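Local coordinates for IPT/TIG domain-containing protein BACOVA_02650 (Bacteroides ovatus, PDB 5E7H), which binds polysaccharide at the cell surface, where it probably captures xyloglucan before the glycan is transported into the periplasm for degradation, at residues C104-A109 with N119-G124; S112-V117 with E165-E170; G124-V129 with E249-N254; W136-S141 with G235-N240. All blocks are in the same frame, centred on the assembly; numbering follows the deposited sequence.

Contact 1. Residues C104-A109 with N119-G124; sequences CSFVVA and NGTCLG. With NA (sodium ion), chain I.
The phenyl ring of F106 is met obliquely from the neighbouring strand: its CD1 lies 3.6 Å from C122 O, while its CE1 and CZ lean on the CD1 methyl of L123. T121 CG2 touches F106 at CB. Elsewhere round the ring, H99 packs against it edge-to-face and Y93 meets it with the planes at about 55°. The L123 methyl is shared, because its CD1 also sits 3.7 Å from C104 SG.

Two strands, 105-108 and 121-124, run antiparallel here in one of the two sheets of a beta-sandwich, the C-terminal xyloglucan-binding domain of this protein. S105 with G124 and V107 with C122 are hydrogen-bonded pairs, and F106 with L123 is a non-hydrogen-bonded pair between them. V107 N reaches C122 O at 3.0 Å in the carbonyl plane, whereas G124 N comes to S105 O at 2.8 Å from well above the plane. A side chain on G124 would run into S105 OG.

On the face carrying V107 and C122 the packing is tight, with V107 CG2 only 3.3 Å from C122 SG; that sulfur lies between its own backbone N and carbonyl carbon (chi1 61°). At the start of the second segment the chain curls round a sodium ion, offering it N119 O at 2.6 Å and T121 O at 2.5 Å. A water, the carbonyl of N92 and the carboxylate of D253 complete the site.

Contact 2. Residues S112-V117 with E165-E170; sequences SSAPYV and ECFVKE. With FMT (formic acid), chain C; FMT (formic acid), chain D.
A114 brings its CB to 3.7 Å from F167 CE1 and also rests on the aliphatic CD of K169. It is the first of the two central residues of a type VI turn, closed by a hydrogen bond from Y116 N to S113 O and built round the cis peptide between A114 and P115. The turn belongs to the loop joining strands 105-108 and 121-126, and it lies against strand 160-168 of the same sheet.

P115 comes next and covers one face of F167. Its CA stands 3.8 Å from the ring centroid, 11° off the normal, a CH-pi contact, while its CB sits 3.6 Å from F167 CG. The F167 ring also meets W207 edge-to-face. An alanine in place of F167 would probably open a gap under the proline and leave A114 CB without its aromatic neighbour.

Y116 then crosses F167 obliquely, its CE2 4.0 Å from F167 CZ, and one face of its own ring has A114 N above it, toward the rim. One of two formic acid molecules here, both probably from the crystallisation liquor, lies beside the turn: A114 N gives its O2 an almost straight hydrogen bond of 2.8 Å, and K169 NZ reaches the same O2 weakly at 3.4 Å.

Contact 3. Residues G124-V129 with E249-N254; sequences GITGTV and EVYFDN. With NA (sodium ion), chain I; ACT (acetate ion), chain H.
V250 O is gripped twice by the facing strand: I125 N donates a straight hydrogen bond of 2.8 Å, nearly along the C=O axis, and G124 CA adds a CA-H...O contact at 3.5 Å. V250 N returns a bond to I125 O, completing the hydrogen-bonded pair between two non-hydrogen-bonded ones, G124 with Y251 and T126 with E249.

The Y251 ring meets G124 obliquely, its CD1 3.7 Å from G124 CA; a CB on the glycine would press on the ring. E249 OE2 lies in the plane of that ring, at its edge, and accepts a 2.6 Å hydrogen bond from Y251 OH on its anti lone pair. T126 CG2 packs beside this pair, 3.7 Å from E249 CG and 3.8 Å from Y251 OH. A phenylalanine in place of Y251 would probably leave E249 OE2 without its hydroxyl partner and the carboxylate freer to turn.

These strands are neighbours in the sodium-bearing sheet of the beta-sandwich, and G127 is the corner where the first one bends away into 128-129. On the opposite face I125 CG1 approaches F252 CE1, and F252 meets F177 of the other sheet edge-to-face. Further along the long strand, D253 chelates the sodium ion with OD1 at 2.6 Å and OD2 at 2.5 Å, while N254 N meets D253 OD1 from above the carboxylate plane.

Contact 4. Residues W136-S141 with G235-N240; sequences WKQSYS and GVYATN
With CG anti to the backbone N (chi1 179°), the indole of W136 reaches A238 obliquely, its CE3 3.8 Å from A238 CB. In Y237, CG lies beside the backbone N (chi1 -50°), and its ring meets Q138, with CD2 3.5 Å from Q138 CB. The two segments are adjacent antiparallel strands of the five-stranded sheet, the other layer of the beta-sandwich from the one that holds the sodium ion bound by D253.

S139 with V236 is a hydrogen-bonded pair, S139 N to V236 O at 2.9 Å and V236 N back to S139 O. Beyond it, A238 N reaches K137 O at 2.8 Å. On the face of Q138 and Y140, Y140 and Y237 lie side by side, Y237 OH 3.9 Å from Y140 CD2. Their hydroxyls have separate partners: Y237 bonds H233, and Y140 bonds E183 while its ring stacks on W101. K137 puts its CG over the centre of one indole face of W136 and sends NZ to T126 O.

Q138 OE1 accepts a hydrogen bond from D103 N, while its NE2 donates to a water at 3.0 Å; that water also accepts from W136 N and donates to A238 O at 2.9 Å.

Overall arrangement
All four contacts lie in the C-terminal xyloglucan-binding domain. Contacts 1 and 3 share G124 and strand 121-126, their centres 9 Å apart, and both supply ligands to one sodium ion. Contact 2 is also 9 Å from contact 3, centre to centre, because strand 160-168 pairs with the long strand 246-259 on its other side. Contact 4 belongs to the facing sheet: its centre is 10 Å from contact 3, which it touches through I125 and A238, but 18 Å from contact 2. Along the chain contacts 1 and 2 interleave, as do 2 and 4, and contact 3 brings the last strand back to the middle of its sheet, tying distant parts of the sequence into one sandwich.

Contact 1. Residues C104-A109 with N119-G124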
loop_
_atom_site.group_PDB
_atom_site.type_symbol
_atom_site.label_atom_id
_atom_site.label_comp_id
_atom_site.label_asym_id
_atom_site.label_seq_id
_atom_site.Cartn_x
_atom_site.Cartn_y
_atom_site.Cartn_z
ATOM N N CYS A 104 15.661 11.309 6.082
ATOM C CA CYS A 104 14.691 11.001 5.027
ATOM C C CYS A 104 14.034 12.312 4.616
ATOM O O CYS A 104 14.413 13.380 5.091
ATOM C CB CYS A 104 13.666 9.977 5.497
ATOM S SG CYS A 104 12.609 10.559 6.870
ATOM N N SER A 105 13.067 12.237 3.714
ATOM C CA SER A 105 12.331 13.416 3.316
ATOM C C SER A 105 10.840 13.140 3.401
ATOM O O SER A 105 10.423 11.998 3.550
ATOM C CB SER A 105 12.721 13.836 1.898
ATOM O OG SER A 105 12.468 12.794 0.986
ATOM N N PHE A 106 10.067 14.221 3.356
ATOM C CA PHE A 106 8.616 14.165 3.315
ATOM C C PHE A 106 8.166 15.096 2.209
ATOM O O PHE A 106 8.649 16.233 2.098
ATOM C CB PHE A 106 8.036 14.536 4.674
ATOM C CG PHE A 106 8.316 13.491 5.685
ATOM C CD1 PHE A 106 7.580 12.328 5.686
ATOM C CD2 PHE A 106 9.386 13.610 6.538
ATOM C CE1 PHE A 106 7.872 11.307 6.552
ATOM C CE2 PHE A 106 9.675 12.590 7.426
ATOM C CZ PHE A 106 8.911 11.441 7.432
ATOM N N VAL A 107 7.288 14.594 1.353
ATOM C CA VAL A 107 6.874 15.368 0.177
ATOM C C VAL A 107 5.363 15.324 0.012
ATOM O O VAL A 107 4.715 14.333 0.364
ATOM C CB VAL A 107 7.549 14.840 -1.114
ATOM C CG1 VAL A 107 9.076 14.862 -0.981
ATOM C CG2 VAL A 107 7.099 13.479 -1.448
ATOM N N VAL A 108 4.817 16.415 -0.514
ATOM C CA VAL A 108 3.453 16.459 -1.043
ATOM C C VAL A 108 3.621 16.580 -2.541
ATOM O O VAL A 108 4.225 17.539 -3.024
ATOM C CB VAL A 108 2.653 17.639 -0.468
ATOM C CG1 VAL A 108 1.283 17.777 -1.137
ATOM C CG2 VAL A 108 2.491 17.491 1.044
ATOM N N ALA A 109 3.134 15.596 -3.285
ATOM C CA ALA A 109 3.401 15.558 -4.715
ATOM C C ALA A 109 2.745 16.748 -5.413
ATOM O O ALA A 109 1.667 17.191 -5.016
ATOM C CB ALA A 109 2.929 14.262 -5.308
ATOM N N ASN A 119 -1.594 11.219 -1.732
ATOM C CA ASN A 119 -2.646 11.517 -0.782
ATOM C C ASN A 119 -1.964 12.265 0.359
ATOM O O ASN A 119 -1.505 11.656 1.329
ATOM C CB ASN A 119 -3.327 10.235 -0.294
ATOM C CG ASN A 119 -4.340 9.658 -1.289
ATOM O OD1 ASN A 119 -4.483 10.109 -2.434
ATOM N ND2 ASN A 119 -5.088 8.661 -0.820
ATOM N N GLY A 120 -1.824 13.576 0.208
ATOM C CA GLY A 120 -1.107 14.371 1.184
ATOM C C GLY A 120 0.364 14.030 1.244
ATOM O O GLY A 120 1.012 13.820 0.229
ATOM N N THR A 121 0.891 14.021 2.459
ATOM C CA THR A 121 2.314 13.811 2.698
ATOM C C THR A 121 2.714 12.352 2.580
ATOM O O THR A 121 2.053 11.482 3.119
ATOM C CB THR A 121 2.674 14.302 4.085
ATOM O OG1 THR A 121 2.255 15.658 4.225
ATOM C CG2 THR A 121 4.177 14.220 4.318
ATOM N N CYS A 122 3.831 12.080 1.912
ATOM C CA CYS A 122 4.396 10.741 1.866
ATOM C C CYS A 122 5.861 10.787 2.283
ATOM O O CYS A 122 6.501 11.842 2.253
ATOM C CB CYS A 122 4.239 10.099 0.485
ATOM S SG CYS A 122 5.044 10.927 -0.882
ATOM N N LEU A 123 6.359 9.627 2.701
ATOM C CA LEU A 123 7.760 9.426 3.073
ATOM C C LEU A 123 8.603 9.234 1.833
ATOM O O LEU A 123 8.236 8.450 0.967
ATOM C CB LEU A 123 7.887 8.185 3.967
ATOM C CG LEU A 123 9.298 7.626 4.218
ATOM C CD1 LEU A 123 10.114 8.604 5.034
ATOM C CD2 LEU A 123 9.234 6.276 4.890
ATOM N N GLY A 124 9.717 9.946 1.760
ATOM C CA GLY A 124 10.677 9.749 0.691
ATOM C C GLY A 124 11.990 9.215 1.212
ATOM O O GLY A 124 12.553 9.731 2.187
HETATM NA NA NA I . -0.315 10.606 3.341
HETATM O O HOH W 1 -2.659 9.451 3.139
#

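Contact 2. Residues S112-V117 with E165-E170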
loop_
_atom_site.group_PDB
_atom_site.type_symbol
_atom_site.label_atom_id
_atom_site.label_comp_id
_atom_site.label_asym_id
_atom_site.label_seq_id
_atom_site.Cartn_x
_atom_site.Cartn_y
_atom_site.Cartn_z
ATOM N N SER A 112 4.248 17.491 -11.085
ATOM C CA SER A 112 5.294 17.802 -12.069
ATOM C C SER A 112 6.503 16.890 -11.893
ATOM O O SER A 112 7.168 16.540 -12.864
ATOM C CB SER A 112 5.726 19.287 -11.977
ATOM O OG SER A 112 6.687 19.584 -12.957
ATOM N N SER A 113 6.798 16.502 -10.664
ATOM C CA SER A 113 7.897 15.578 -10.416
ATOM C C SER A 113 7.422 14.383 -9.624
ATOM O O SER A 113 6.385 14.425 -8.956
ATOM C CB SER A 113 9.031 16.268 -9.660
ATOM O OG SER A 113 8.577 16.733 -8.415
ATOM N N ALA A 114 8.185 13.297 -9.682
ATOM C CA ALA A 114 7.810 12.093 -8.964
ATOM C C ALA A 114 7.595 12.367 -7.465
ATOM O O ALA A 114 8.352 13.149 -6.850
ATOM C CB ALA A 114 8.881 11.036 -9.153
ATOM N N PRO A 115 6.571 11.732 -6.862
ATOM C CA PRO A 115 5.713 10.662 -7.393
ATOM C C PRO A 115 4.438 11.154 -8.112
ATOM O O PRO A 115 3.529 10.348 -8.328
ATOM C CB PRO A 115 5.369 9.879 -6.140
ATOM C CG PRO A 115 5.256 10.958 -5.082
ATOM C CD PRO A 115 6.347 11.932 -5.414
ATOM N N TYR A 116 4.434 12.434 -8.460
ATOM C CA TYR A 116 3.439 13.107 -9.327
ATOM C C TYR A 116 2.110 13.337 -8.631
ATOM O O TYR A 116 1.613 14.473 -8.673
ATOM C CB TYR A 116 3.233 12.353 -10.657
ATOM C CG TYR A 116 4.509 12.167 -11.430
ATOM C CD1 TYR A 116 5.170 13.258 -11.991
ATOM C CD2 TYR A 116 5.055 10.907 -11.586
ATOM C CE1 TYR A 116 6.352 13.076 -12.697
ATOM C CE2 TYR A 116 6.232 10.720 -12.279
ATOM C CZ TYR A 116 6.870 11.807 -12.827
ATOM O OH TYR A 116 8.048 11.606 -13.520
ATOM N N VAL A 117 1.532 12.297 -8.021
ATOM C CA VAL A 117 0.342 12.411 -7.194
ATOM C C VAL A 117 0.632 11.825 -5.813
ATOM O O VAL A 117 1.536 11.000 -5.656
ATOM C CB VAL A 117 -0.878 11.705 -7.840
ATOM C CG1 VAL A 117 -1.298 12.455 -9.098
ATOM C CG2 VAL A 117 -0.590 10.259 -8.169
ATOM N N GLU A 165 1.355 1.784 0.226
ATOM C CA GLU A 165 1.547 2.229 -1.147
ATOM C C GLU A 165 2.997 2.607 -1.301
ATOM O O GLU A 165 3.608 3.163 -0.383
ATOM C CB GLU A 165 0.645 3.404 -1.465
ATOM C CG GLU A 165 -0.237 3.196 -2.681
ATOM C CD GLU A 165 -1.230 2.049 -2.540
ATOM O OE1 GLU A 165 -1.786 1.635 -3.572
ATOM O OE2 GLU A 165 -1.487 1.593 -1.413
ATOM N N CYS A 166 3.543 2.325 -2.475
ATOM C CA CYS A 166 4.954 2.577 -2.757
ATOM C C CYS A 166 5.118 3.075 -4.187
ATOM O O CYS A 166 4.447 2.586 -5.099
ATOM C CB CYS A 166 5.740 1.313 -2.541
ATOM S SG CYS A 166 7.534 1.495 -2.687
ATOM N N PHE A 167 5.993 4.057 -4.378
ATOM C CA PHE A 167 6.359 4.540 -5.702
ATOM C C PHE A 167 7.858 4.396 -5.862
ATOM O O PHE A 167 8.608 4.955 -5.074
ATOM C CB PHE A 167 5.934 6.006 -5.881
ATOM C CG PHE A 167 6.298 6.603 -7.232
ATOM C CD1 PHE A 167 7.620 6.909 -7.550
ATOM C CD2 PHE A 167 5.309 6.913 -8.150
ATOM C CE1 PHE A 167 7.949 7.467 -8.798
ATOM C CE2 PHE A 167 5.640 7.492 -9.388
ATOM C CZ PHE A 167 6.958 7.763 -9.691
ATOM N N VAL A 168 8.273 3.640 -6.872
ATOM C CA VAL A 168 9.692 3.477 -7.199
ATOM C C VAL A 168 9.964 4.160 -8.544
ATOM O O VAL A 168 9.332 3.822 -9.558
ATOM C CB VAL A 168 10.083 1.993 -7.277
ATOM C CG1 VAL A 168 11.546 1.834 -7.765
ATOM C CG2 VAL A 168 9.846 1.295 -5.930
ATOM N N LYS A 169 10.881 5.125 -8.583
ATOM C CA LYS A 169 11.159 5.845 -9.829
ATOM C C LYS A 169 11.774 4.938 -10.890
ATOM O O LYS A 169 11.350 4.965 -12.070
ATOM C CB LYS A 169 12.087 7.039 -9.571
ATOM C CG LYS A 169 12.396 7.895 -10.811
ATOM C CD LYS A 169 11.196 8.727 -11.188
ATOM C CE LYS A 169 11.447 9.542 -12.451
ATOM N NZ LYS A 169 12.431 10.620 -12.203
ATOM N N GLU A 170 12.811 4.189 -10.497
ATOM C CA GLU A 170 13.564 3.309 -11.402
ATOM C C GLU A 170 14.021 2.106 -10.623
ATOM O O GLU A 170 14.285 2.209 -9.421
ATOM C CB GLU A 170 14.808 4.003 -11.993
ATOM C CG GLU A 170 14.642 5.425 -12.493
ATOM C CD GLU A 170 14.145 5.508 -13.927
ATOM O OE1 GLU A 170 13.770 4.460 -14.499
ATOM O OE2 GLU A 170 14.138 6.631 -14.482
HETATM C C FMT C . 10.898 13.980 -12.119
HETATM O O1 FMT C . 10.434 13.799 -13.272
HETATM O O2 FMT C . 10.548 13.205 -11.191
HETATM C C FMT D . 12.782 12.035 -15.947
HETATM O O1 FMT D . 12.269 12.589 -14.939
HETATM O O2 FMT D . 13.905 11.468 -15.848
#

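Contact 3. Residues G124-V129 with E249-N254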
loop_
_atom_site.group_PDB
_atom_site.type_symbol
_atom_site.label_atom_id
_atom_site.label_comp_id
_atom_site.label_asym_id
_atom_site.label_seq_id
_atom_site.Cartn_x
_atom_site.Cartn_y
_atom_site.Cartn_z
ATOM N N GLY A 124 9.717 9.946 1.760
ATOM C CA GLY A 124 10.677 9.749 0.691
ATOM C C GLY A 124 11.990 9.215 1.212
ATOM O O GLY A 124 12.553 9.731 2.187
ATOM N N ILE A 125 12.475 8.175 0.546
ATOM C CA ILE A 125 13.837 7.695 0.739
ATOM C C ILE A 125 14.499 7.854 -0.624
ATOM O O ILE A 125 14.250 7.057 -1.538
ATOM C CB ILE A 125 13.861 6.249 1.211
ATOM C CG1 ILE A 125 13.139 6.077 2.549
ATOM C CG2 ILE A 125 15.313 5.724 1.302
ATOM C CD1 ILE A 125 13.794 6.669 3.707
ATOM N N THR A 126 15.294 8.904 -0.783
ATOM C CA THR A 126 15.817 9.260 -2.087
ATOM C C THR A 126 17.271 9.659 -1.963
ATOM O O THR A 126 17.720 10.161 -0.928
ATOM C CB THR A 126 15.037 10.426 -2.720
ATOM O OG1 THR A 126 15.424 11.665 -2.101
ATOM C CG2 THR A 126 13.530 10.222 -2.597
ATOM N N GLY A 127 18.016 9.473 -3.042
ATOM C CA GLY A 127 19.373 9.936 -3.086
ATOM C C GLY A 127 20.375 8.863 -3.424
ATOM O O GLY A 127 20.021 7.737 -3.767
ATOM N N THR A 128 21.637 9.223 -3.261
ATOM C CA THR A 128 22.742 8.359 -3.634
ATOM C C THR A 128 23.329 7.693 -2.393
ATOM O O THR A 128 23.549 8.364 -1.381
ATOM C CB THR A 128 23.819 9.145 -4.352
ATOM O OG1 THR A 128 23.233 9.918 -5.405
ATOM C CG2 THR A 128 24.811 8.212 -4.951
ATOM N N VAL A 129 23.571 6.386 -2.487
ATOM C CA VAL A 129 24.145 5.616 -1.378
ATOM C C VAL A 129 25.373 4.847 -1.856
ATOM O O VAL A 129 25.378 4.269 -2.936
ATOM C CB VAL A 129 23.083 4.655 -0.745
ATOM C CG1 VAL A 129 22.481 3.698 -1.764
ATOM C CG2 VAL A 129 23.679 3.885 0.459
ATOM N N GLU A 249 14.986 6.421 -5.694
ATOM C CA GLU A 249 13.953 7.400 -5.374
ATOM C C GLU A 249 12.682 6.620 -5.103
ATOM O O GLU A 249 12.037 6.130 -6.041
ATOM C CB GLU A 249 13.783 8.415 -6.505
ATOM C CG GLU A 249 12.786 9.490 -6.186
ATOM C CD GLU A 249 12.599 10.502 -7.300
ATOM O OE1 GLU A 249 13.251 10.385 -8.372
ATOM O OE2 GLU A 249 11.799 11.427 -7.082
ATOM N N VAL A 250 12.356 6.468 -3.820
ATOM C CA VAL A 250 11.258 5.597 -3.390
ATOM C C VAL A 250 10.382 6.359 -2.417
ATOM O O VAL A 250 10.890 7.005 -1.495
ATOM C CB VAL A 250 11.780 4.312 -2.730
ATOM C CG1 VAL A 250 10.633 3.376 -2.350
ATOM C CG2 VAL A 250 12.766 3.606 -3.665
ATOM N N TYR A 251 9.067 6.296 -2.621
ATOM C CA TYR A 251 8.108 6.953 -1.724
ATOM C C TYR A 251 7.168 5.924 -1.132
ATOM O O TYR A 251 6.874 4.915 -1.776
ATOM C CB TYR A 251 7.286 8.041 -2.460
ATOM C CG TYR A 251 8.183 9.091 -3.088
ATOM C CD1 TYR A 251 8.674 10.149 -2.341
ATOM C CD2 TYR A 251 8.613 8.965 -4.401
ATOM C CE1 TYR A 251 9.541 11.071 -2.890
ATOM C CE2 TYR A 251 9.474 9.887 -4.963
ATOM C CZ TYR A 251 9.944 10.935 -4.195
ATOM O OH TYR A 251 10.820 11.868 -4.707
ATOM N N PHE A 252 6.717 6.197 0.092
ATOM C CA PHE A 252 5.797 5.320 0.836
ATOM C C PHE A 252 4.643 6.105 1.432
ATOM O O PHE A 252 4.821 7.239 1.870
ATOM C CB PHE A 252 6.502 4.617 2.011
ATOM C CG PHE A 252 7.717 3.799 1.658
ATOM C CD1 PHE A 252 8.962 4.386 1.495
ATOM C CD2 PHE A 252 7.619 2.430 1.542
ATOM C CE1 PHE A 252 10.071 3.606 1.186
ATOM C CE2 PHE A 252 8.733 1.662 1.247
ATOM C CZ PHE A 252 9.954 2.263 1.080
ATOM N N ASP A 253 3.460 5.495 1.504
ATOM C CA ASP A 253 2.349 6.122 2.233
ATOM C C ASP A 253 1.341 5.078 2.691
ATOM O O ASP A 253 1.312 3.946 2.204
ATOM C CB ASP A 253 1.657 7.166 1.353
ATOM C CG ASP A 253 0.962 8.259 2.128
ATOM O OD1 ASP A 253 0.930 8.273 3.368
ATOM O OD2 ASP A 253 0.415 9.167 1.454
ATOM N N ASN A 254 0.508 5.487 3.641
ATOM C CA ASN A 254 -0.692 4.737 4.053
ATOM C C ASN A 254 -0.389 3.305 4.461
ATOM O O ASN A 254 -1.021 2.341 4.021
ATOM C CB ASN A 254 -1.750 4.777 2.957
ATOM C CG ASN A 254 -2.441 6.105 2.911
ATOM O OD1 ASN A 254 -2.703 6.718 3.954
ATOM N ND2 ASN A 254 -2.739 6.571 1.715
HETATM NA NA NA I . -0.315 10.606 3.341
HETATM C C ACT H . 21.352 12.737 -1.833
HETATM O O ACT H . 20.353 13.418 -2.187
HETATM O OXT ACT H . 22.068 12.170 -2.701
HETATM C CH3 ACT H . 21.684 12.591 -0.369
HETATM O O HOH W 1 -2.659 9.451 3.139
#

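Contact 4. Residues W136-S141 with G235-N240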
loop_
_atom_site.group_PDB
_atom_site.type_symbol
_atom_site.label_atom_id
_atom_site.label_comp_id
_atom_site.label_asym_id
_atom_site.label_seq_id
_atom_site.Cartn_x
_atom_site.Cartn_y
_atom_site.Cartn_z
ATOM N N TRP A 136 22.079 4.277 6.350
ATOM C CA TRP A 136 21.967 5.350 5.370
ATOM C C TRP A 136 20.752 6.223 5.668
ATOM O O TRP A 136 20.874 7.171 6.460
ATOM C CB TRP A 136 21.932 4.768 3.959
ATOM C CG TRP A 136 21.788 5.817 2.898
ATOM C CD1 TRP A 136 22.506 6.964 2.768
ATOM C CD2 TRP A 136 20.850 5.803 1.830
ATOM N NE1 TRP A 136 22.063 7.676 1.673
ATOM C CE2 TRP A 136 21.051 6.979 1.078
ATOM C CE3 TRP A 136 19.843 4.916 1.442
ATOM C CZ2 TRP A 136 20.288 7.285 -0.051
ATOM C CZ3 TRP A 136 19.087 5.221 0.317
ATOM C CH2 TRP A 136 19.313 6.399 -0.408
ATOM N N LYS A 137 19.592 5.897 5.106
ATOM C CA LYS A 137 18.401 6.723 5.279
ATOM C C LYS A 137 17.296 5.893 5.880
ATOM O O LYS A 137 17.182 4.687 5.622
ATOM C CB LYS A 137 17.962 7.365 3.943
ATOM C CG LYS A 137 18.900 8.497 3.534
ATOM C CD LYS A 137 18.400 9.367 2.391
ATOM C CE LYS A 137 19.411 10.483 2.148
ATOM N NZ LYS A 137 18.900 11.459 1.146
ATOM N N GLN A 138 16.476 6.535 6.706
ATOM C CA GLN A 138 15.470 5.803 7.462
ATOM C C GLN A 138 14.463 6.750 8.094
ATOM O O GLN A 138 14.706 7.952 8.207
ATOM C CB GLN A 138 16.153 4.948 8.548
ATOM C CG GLN A 138 16.893 5.750 9.639
ATOM C CD GLN A 138 18.150 6.459 9.167
ATOM O OE1 GLN A 138 18.325 7.662 9.396
ATOM N NE2 GLN A 138 19.074 5.707 8.588
ATOM N N SER A 139 13.336 6.191 8.507
ATOM C CA SER A 139 12.385 6.889 9.361
ATOM C C SER A 139 11.992 5.997 10.522
ATOM O O SER A 139 11.475 4.900 10.308
ATOM C CB SER A 139 11.153 7.296 8.578
ATOM O OG SER A 139 10.141 7.785 9.444
ATOM N N TYR A 140 12.267 6.478 11.730
ATOM C CA TYR A 140 11.747 5.899 12.965
ATOM C C TYR A 140 10.471 6.662 13.263
ATOM O O TYR A 140 10.518 7.866 13.525
ATOM C CB TYR A 140 12.766 6.028 14.097
ATOM C CG TYR A 140 12.379 5.351 15.403
ATOM C CD1 TYR A 140 11.314 5.816 16.158
ATOM C CD2 TYR A 140 13.126 4.292 15.892
ATOM C CE1 TYR A 140 10.975 5.205 17.365
ATOM C CE2 TYR A 140 12.796 3.686 17.100
ATOM C CZ TYR A 140 11.727 4.156 17.815
ATOM O OH TYR A 140 11.383 3.553 19.017
ATOM N N SER A 141 9.337 5.969 13.210
ATOM C CA SER A 141 8.036 6.606 13.383
ATOM C C SER A 141 7.246 5.991 14.525
ATOM O O SER A 141 7.610 4.942 15.051
ATOM C CB SER A 141 7.213 6.502 12.081
ATOM O OG SER A 141 7.779 7.279 11.044
ATOM N N GLY A 235 9.493 1.277 11.912
ATOM C CA GLY A 235 10.694 1.836 11.302
ATOM C C GLY A 235 10.872 1.294 9.903
ATOM O O GLY A 235 10.641 0.113 9.648
ATOM N N VAL A 236 11.261 2.177 8.991
ATOM C CA VAL A 236 11.586 1.829 7.608
ATOM C C VAL A 236 13.031 2.274 7.370
ATOM O O VAL A 236 13.363 3.451 7.513
ATOM C CB VAL A 236 10.627 2.500 6.607
ATOM C CG1 VAL A 236 11.029 2.215 5.163
ATOM C CG2 VAL A 236 9.179 2.049 6.871
ATOM N N TYR A 237 13.902 1.330 7.038
ATOM C CA TYR A 237 15.342 1.605 6.982
ATOM C C TYR A 237 15.906 1.145 5.652
ATOM O O TYR A 237 15.719 -0.003 5.266
ATOM C CB TYR A 237 16.103 0.896 8.105
ATOM C CG TYR A 237 15.548 1.088 9.494
ATOM C CD1 TYR A 237 14.455 0.339 9.927
ATOM C CD2 TYR A 237 16.125 1.987 10.380
ATOM C CE1 TYR A 237 13.955 0.491 11.185
ATOM C CE2 TYR A 237 15.620 2.156 11.647
ATOM C CZ TYR A 237 14.534 1.396 12.044
ATOM O OH TYR A 237 14.017 1.554 13.312
ATOM N N ALA A 238 16.636 2.025 4.973
ATOM C CA ALA A 238 17.247 1.669 3.694
ATOM C C ALA A 238 18.756 1.509 3.864
ATOM O O ALA A 238 19.408 2.334 4.495
ATOM C CB ALA A 238 16.948 2.738 2.632
ATOM N N THR A 239 19.309 0.454 3.274
ATOM C CA THR A 239 20.749 0.212 3.260
ATOM C C THR A 239 21.143 -0.238 1.861
ATOM O O THR A 239 20.275 -0.449 0.996
ATOM C CB THR A 239 21.175 -0.861 4.266
ATOM O OG1 THR A 239 20.452 -2.073 4.014
ATOM C CG2 THR A 239 20.942 -0.399 5.692
ATOM N N ASN A 240 22.443 -0.403 1.646
ATOM C CA ASN A 240 22.925 -0.913 0.379
ATOM C C ASN A 240 24.014 -1.958 0.546
ATOM O O ASN A 240 25.222 -1.640 0.504
ATOM C CB ASN A 240 23.452 0.220 -0.502
ATOM C CG ASN A 240 23.892 -0.280 -1.848
ATOM O OD1 ASN A 240 23.531 -1.390 -2.245
ATOM N ND2 ASN A 240 24.681 0.519 -2.560
HETATM O O HOH W 2 19.527 2.991 7.288
#